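Local coordinates for protein accelerated cell death 11 (PDB 4NT1) that selectively transfers ceramide-1-phosphate and phytoceramide-1-phosphate between membranes, and does not transport ceramide that lacks the phosphate headgroup, at residues L47-E59 with K150-R162. Residues are numbered along the deposited sequence; the frame is centred on the assembly and turned at random.
Sequences LFGCLGIAFKFAE and KAVSLGMYALPTR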
loop_
_atom_site.group_PDB
_atom_site.type_symbol
_atom_site.label_atom_id
_atom_site.label_comp_id
_atom_site.label_asym_id
_atom_site.label_seq_id
_atom_site.Cartn_x
_atom_site.Cartn_y
_atom_site.Cartn_z
ATOM N N LEU A 47 0.678 8.485 -4.730
ATOM C CA LEU A 47 0.613 7.708 -5.962
ATOM C C LEU A 47 -0.828 7.511 -6.435
ATOM O O LEU A 47 -1.093 7.510 -7.636
ATOM C CB LEU A 47 1.291 6.344 -5.803
ATOM C CG LEU A 47 2.768 6.325 -5.424
ATOM C CD1 LEU A 47 3.222 4.889 -5.191
ATOM C CD2 LEU A 47 3.636 7.004 -6.488
ATOM N N PHE A 48 -1.758 7.336 -5.502
ATOM C CA PHE A 48 -3.144 7.088 -5.894
ATOM C C PHE A 48 -3.721 8.285 -6.641
ATOM O O PHE A 48 -4.442 8.124 -7.626
ATOM C CB PHE A 48 -4.005 6.715 -4.690
ATOM C CG PHE A 48 -3.633 5.399 -4.076
ATOM C CD1 PHE A 48 -4.068 4.211 -4.636
ATOM C CD2 PHE A 48 -2.835 5.350 -2.945
ATOM C CE1 PHE A 48 -3.725 2.999 -4.077
ATOM C CE2 PHE A 48 -2.480 4.142 -2.384
ATOM C CZ PHE A 48 -2.930 2.961 -2.952
ATOM N N GLY A 49 -3.376 9.486 -6.184
ATOM C CA GLY A 49 -3.830 10.697 -6.837
ATOM C C GLY A 49 -3.262 10.787 -8.237
ATOM O O GLY A 49 -3.933 11.251 -9.157
ATOM N N CYS A 50 -2.018 10.335 -8.394
ATOM C CA CYS A 50 -1.368 10.305 -9.695
ATOM C C CYS A 50 -2.157 9.494 -10.713
ATOM O O CYS A 50 -2.206 9.862 -11.881
ATOM C CB CYS A 50 0.053 9.744 -9.585
ATOM S SG CYS A 50 1.227 10.861 -8.799
ATOM N N LEU A 51 -2.762 8.393 -10.274
ATOM C CA LEU A 51 -3.497 7.505 -11.174
ATOM C C LEU A 51 -4.840 8.078 -11.635
ATOM O O LEU A 51 -5.436 7.590 -12.598
ATOM C CB LEU A 51 -3.719 6.143 -10.520
ATOM C CG LEU A 51 -2.432 5.437 -10.104
ATOM C CD1 LEU A 51 -2.748 4.111 -9.421
ATOM C CD2 LEU A 51 -1.560 5.221 -11.328
ATOM N N GLY A 52 -5.320 9.106 -10.942
ATOM C CA GLY A 52 -6.534 9.782 -11.363
ATOM C C GLY A 52 -7.824 9.287 -10.740
ATOM O O GLY A 52 -7.826 8.548 -9.751
ATOM N N ILE A 53 -8.936 9.690 -11.345
ATOM C CA ILE A 53 -10.256 9.484 -10.758
ATOM C C ILE A 53 -10.645 8.021 -10.519
ATOM O O ILE A 53 -11.446 7.728 -9.640
ATOM C CB ILE A 53 -11.348 10.217 -11.585
ATOM C CG1 ILE A 53 -12.732 9.976 -10.984
ATOM C CG2 ILE A 53 -11.302 9.786 -13.049
ATOM C CD1 ILE A 53 -12.906 10.576 -9.602
ATOM N N ALA A 54 -10.064 7.095 -11.278
ATOM C CA ALA A 54 -10.372 5.683 -11.070
ATOM C C ALA A 54 -10.104 5.307 -9.615
ATOM O O ALA A 54 -10.779 4.454 -9.040
ATOM C CB ALA A 54 -9.565 4.798 -12.009
ATOM N N PHE A 55 -9.109 5.962 -9.031
ATOM C CA PHE A 55 -8.635 5.608 -7.696
ATOM C C PHE A 55 -9.019 6.609 -6.612
ATOM O O PHE A 55 -8.378 6.674 -5.564
ATOM C CB PHE A 55 -7.122 5.342 -7.726
ATOM C CG PHE A 55 -6.765 4.133 -8.536
ATOM C CD1 PHE A 55 -6.569 4.237 -9.903
ATOM C CD2 PHE A 55 -6.693 2.886 -7.941
ATOM C CE1 PHE A 55 -6.278 3.120 -10.666
ATOM C CE2 PHE A 55 -6.395 1.761 -8.687
ATOM C CZ PHE A 55 -6.188 1.877 -10.063
ATOM N N LYS A 56 -10.094 7.355 -6.849
ATOM C CA LYS A 56 -10.636 8.251 -5.829
ATOM C C LYS A 56 -10.967 7.518 -4.526
ATOM O O LYS A 56 -10.866 8.101 -3.444
ATOM C CB LYS A 56 -11.866 8.978 -6.368
ATOM C CG LYS A 56 -12.518 9.946 -5.398
ATOM C CD LYS A 56 -13.613 10.734 -6.117
ATOM C CE LYS A 56 -14.647 11.287 -5.140
ATOM N NZ LYS A 56 -15.725 12.046 -5.841
ATOM N N PHE A 57 -11.350 6.246 -4.629
ATOM C CA PHE A 57 -11.704 5.446 -3.454
ATOM C C PHE A 57 -10.554 5.393 -2.454
ATOM O O PHE A 57 -10.762 5.263 -1.247
ATOM C CB PHE A 57 -12.111 4.010 -3.848
ATOM C CG PHE A 57 -10.956 3.141 -4.305
ATOM C CD1 PHE A 57 -10.175 2.456 -3.381
ATOM C CD2 PHE A 57 -10.663 3.000 -5.653
ATOM C CE1 PHE A 57 -9.111 1.665 -3.799
ATOM C CE2 PHE A 57 -9.604 2.210 -6.078
ATOM C CZ PHE A 57 -8.829 1.539 -5.145
ATOM N N ALA A 58 -9.337 5.475 -2.971
ATOM C CA ALA A 58 -8.155 5.318 -2.140
ATOM C C ALA A 58 -7.981 6.489 -1.181
ATOM O O ALA A 58 -7.263 6.384 -0.186
ATOM C CB ALA A 58 -6.934 5.171 -3.025
ATOM N N GLU A 59 -8.619 7.616 -1.476
ATOM C CA GLU A 59 -8.544 8.748 -0.552
ATOM C C GLU A 59 -9.095 8.378 0.835
ATOM O O GLU A 59 -8.456 8.640 1.849
ATOM C CB GLU A 59 -9.237 9.983 -1.133
ATOM C CG GLU A 59 -8.508 10.559 -2.340
ATOM C CD GLU A 59 -7.026 10.811 -2.063
ATOM O OE1 GLU A 59 -6.722 11.453 -1.036
ATOM O OE2 GLU A 59 -6.167 10.358 -2.861
ATOM N N LYS A 150 -17.883 -0.537 -10.562
ATOM C CA LYS A 150 -18.299 0.110 -11.806
ATOM C C LYS A 150 -17.647 1.481 -11.954
ATOM O O LYS A 150 -17.123 1.818 -13.012
ATOM C CB LYS A 150 -19.828 0.235 -11.888
ATOM C CG LYS A 150 -20.303 0.906 -13.172
ATOM C CD LYS A 150 -21.829 0.858 -13.327
ATOM C CE LYS A 150 -22.516 1.916 -12.467
ATOM N NZ LYS A 150 -23.991 2.000 -12.727
ATOM N N ALA A 151 -17.680 2.273 -10.887
ATOM C CA ALA A 151 -17.088 3.607 -10.921
ATOM C C ALA A 151 -15.600 3.556 -11.273
ATOM O O ALA A 151 -15.107 4.380 -12.047
ATOM C CB ALA A 151 -17.296 4.309 -9.589
ATOM N N VAL A 152 -14.893 2.590 -10.694
ATOM C CA VAL A 152 -13.464 2.415 -10.956
ATOM C C VAL A 152 -13.234 2.156 -12.443
ATOM O O VAL A 152 -12.429 2.824 -13.090
ATOM C CB VAL A 152 -12.884 1.266 -10.101
ATOM C CG1 VAL A 152 -11.500 0.848 -10.591
ATOM C CG2 VAL A 152 -12.849 1.679 -8.616
ATOM N N SER A 153 -13.983 1.210 -12.992
ATOM C CA SER A 153 -13.826 0.838 -14.400
ATOM C C SER A 153 -14.016 2.026 -15.341
ATOM O O SER A 153 -13.428 2.071 -16.420
ATOM C CB SER A 153 -14.805 -0.284 -14.770
ATOM O OG SER A 153 -16.137 0.201 -14.862
ATOM N N LEU A 154 -14.843 2.984 -14.937
ATOM C CA LEU A 154 -15.146 4.113 -15.806
ATOM C C LEU A 154 -14.032 5.159 -15.755
ATOM O O LEU A 154 -13.819 5.907 -16.709
ATOM C CB LEU A 154 -16.499 4.723 -15.439
ATOM C CG LEU A 154 -17.696 3.777 -15.623
ATOM C CD1 LEU A 154 -19.002 4.438 -15.201
ATOM C CD2 LEU A 154 -17.777 3.285 -17.067
ATOM N N GLY A 155 -13.302 5.187 -14.647
ATOM C CA GLY A 155 -12.214 6.134 -14.490
ATOM C C GLY A 155 -10.913 5.722 -15.154
ATOM O O GLY A 155 -9.979 6.522 -15.243
ATOM N N MET A 156 -10.846 4.482 -15.630
ATOM C CA MET A 156 -9.616 3.958 -16.210
ATOM C C MET A 156 -9.155 4.723 -17.452
ATOM O O MET A 156 -7.963 4.774 -17.739
ATOM C CB MET A 156 -9.744 2.463 -16.525
ATOM C CG MET A 156 -9.712 1.559 -15.305
ATOM S SD MET A 156 -8.170 1.669 -14.362
ATOM C CE MET A 156 -8.617 0.707 -12.923
ATOM N N TYR A 157 -10.096 5.314 -18.182
ATOM C CA TYR A 157 -9.759 6.060 -19.393
ATOM C C TYR A 157 -8.931 7.284 -19.041
ATOM O O TYR A 157 -8.199 7.815 -19.877
ATOM C CB TYR A 157 -11.028 6.499 -20.125
ATOM N N ALA A 158 -9.056 7.723 -17.793
ATOM C CA ALA A 158 -8.407 8.942 -17.333
ATOM C C ALA A 158 -7.080 8.668 -16.628
ATOM O O ALA A 158 -6.533 9.548 -15.979
ATOM C CB ALA A 158 -9.339 9.725 -16.423
ATOM N N LEU A 159 -6.570 7.448 -16.746
ATOM C CA LEU A 159 -5.224 7.173 -16.261
ATOM C C LEU A 159 -4.251 8.044 -17.036
ATOM O O LEU A 159 -4.457 8.301 -18.221
ATOM C CB LEU A 159 -4.853 5.708 -16.480
ATOM C CG LEU A 159 -5.536 4.645 -15.628
ATOM C CD1 LEU A 159 -5.397 3.275 -16.275
ATOM C CD2 LEU A 159 -4.960 4.634 -14.214
ATOM N N PRO A 160 -3.181 8.498 -16.379
ATOM C CA PRO A 160 -2.121 9.153 -17.148
ATOM C C PRO A 160 -1.462 8.128 -18.069
ATOM O O PRO A 160 -1.531 6.936 -17.787
ATOM C CB PRO A 160 -1.126 9.584 -16.065
ATOM C CG PRO A 160 -1.331 8.592 -14.959
ATOM C CD PRO A 160 -2.818 8.323 -14.960
ATOM N N THR A 161 -0.837 8.579 -19.151
ATOM C CA THR A 161 0.030 7.698 -19.926
ATOM C C THR A 161 1.177 7.224 -19.038
ATOM O O THR A 161 1.510 7.865 -18.041
ATOM C CB THR A 161 0.618 8.416 -21.152
ATOM O OG1 THR A 161 1.627 9.345 -20.730
ATOM C CG2 THR A 161 -0.480 9.158 -21.915
ATOM N N ARG A 162 1.772 6.096 -19.397
ATOM C CA ARG A 162 2.892 5.560 -18.641
ATOM C C ARG A 162 4.021 6.586 -18.598
ATOM O O ARG A 162 4.627 6.825 -17.548
ATOM C CB ARG A 162 3.342 4.242 -19.268
ATOM C CG ARG A 162 4.549 3.599 -18.627
ATOM C CD ARG A 162 4.856 2.303 -19.360
ATOM N NE ARG A 162 6.110 1.694 -18.931
ATOM C CZ ARG A 162 6.223 0.442 -18.499
ATOM N NH1 ARG A 162 5.149 -0.356 -18.442
ATOM N NH2 ARG A 162 7.415 -0.010 -18.129
HETATM O O HOH W 1 -8.097 7.444 -13.360
HETATM O O HOH W 2 -8.036 11.441 -13.809
#
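A double turn in Met-156, with chi1 at -74° and chi2 at -61°, folds its chain back so that CE comes to the Phe-55 ring although the CB starts away from 47-59; CE stands obliquely 3.9 Å from Phe-55 CZ. Phe-55, its CG anti to the carbonyl carbon (chi1 -66°), brings the end of its ring nearer to 150-162 than its CB direction would suggest. It also receives Leu-159 CD2 at the ring edge, near the ring plane, while Leu-51 CD1 of its own segment lies over one face, toward the rim. The same Leu-159 CD2 lies 3.4 Å from Leu-51 O, and Pro-160 CG comes equally near Cys-50 O.

This contact illustrates how a small residue lets two backbones meet. The CA atoms of Ala-54 and Gly-155 approach to 3.9 Å, and with no side chain on Gly-155 the methyl of Ala-54 rests on the backbone, its CB 3.5 Å from Gly-155 C. Ile-53 CG2 flanks this spot, resting against both Gly-155 CA and Ala-158 CB.

No direct hydrogen bond crosses the contact; two waters supply the polar link. One accepts from Ala-54 N and donates to both Leu-51 O and Gly-155 O, the latter at 2.8 Å, pinning the turn after helix 34-51 to the last turn of helix 146-155. The second bridges Ile-53 N and Ala-158 O more loosely.

Farther along, Val-152 CG2 sits 3.5 Å from Ala-54 O and obliquely 3.9 Å from Phe-57 CD2. Phe-57 also meets His-144 edge-to-face and lies beside Asp-61, two residues of the lipid-binding site. The whole is thus water-bridged packing of an interhelical turn against the C-terminal part of a helix in the all-helical GLTP fold, bordering the ceramide-1-phosphate binding site through Phe-57.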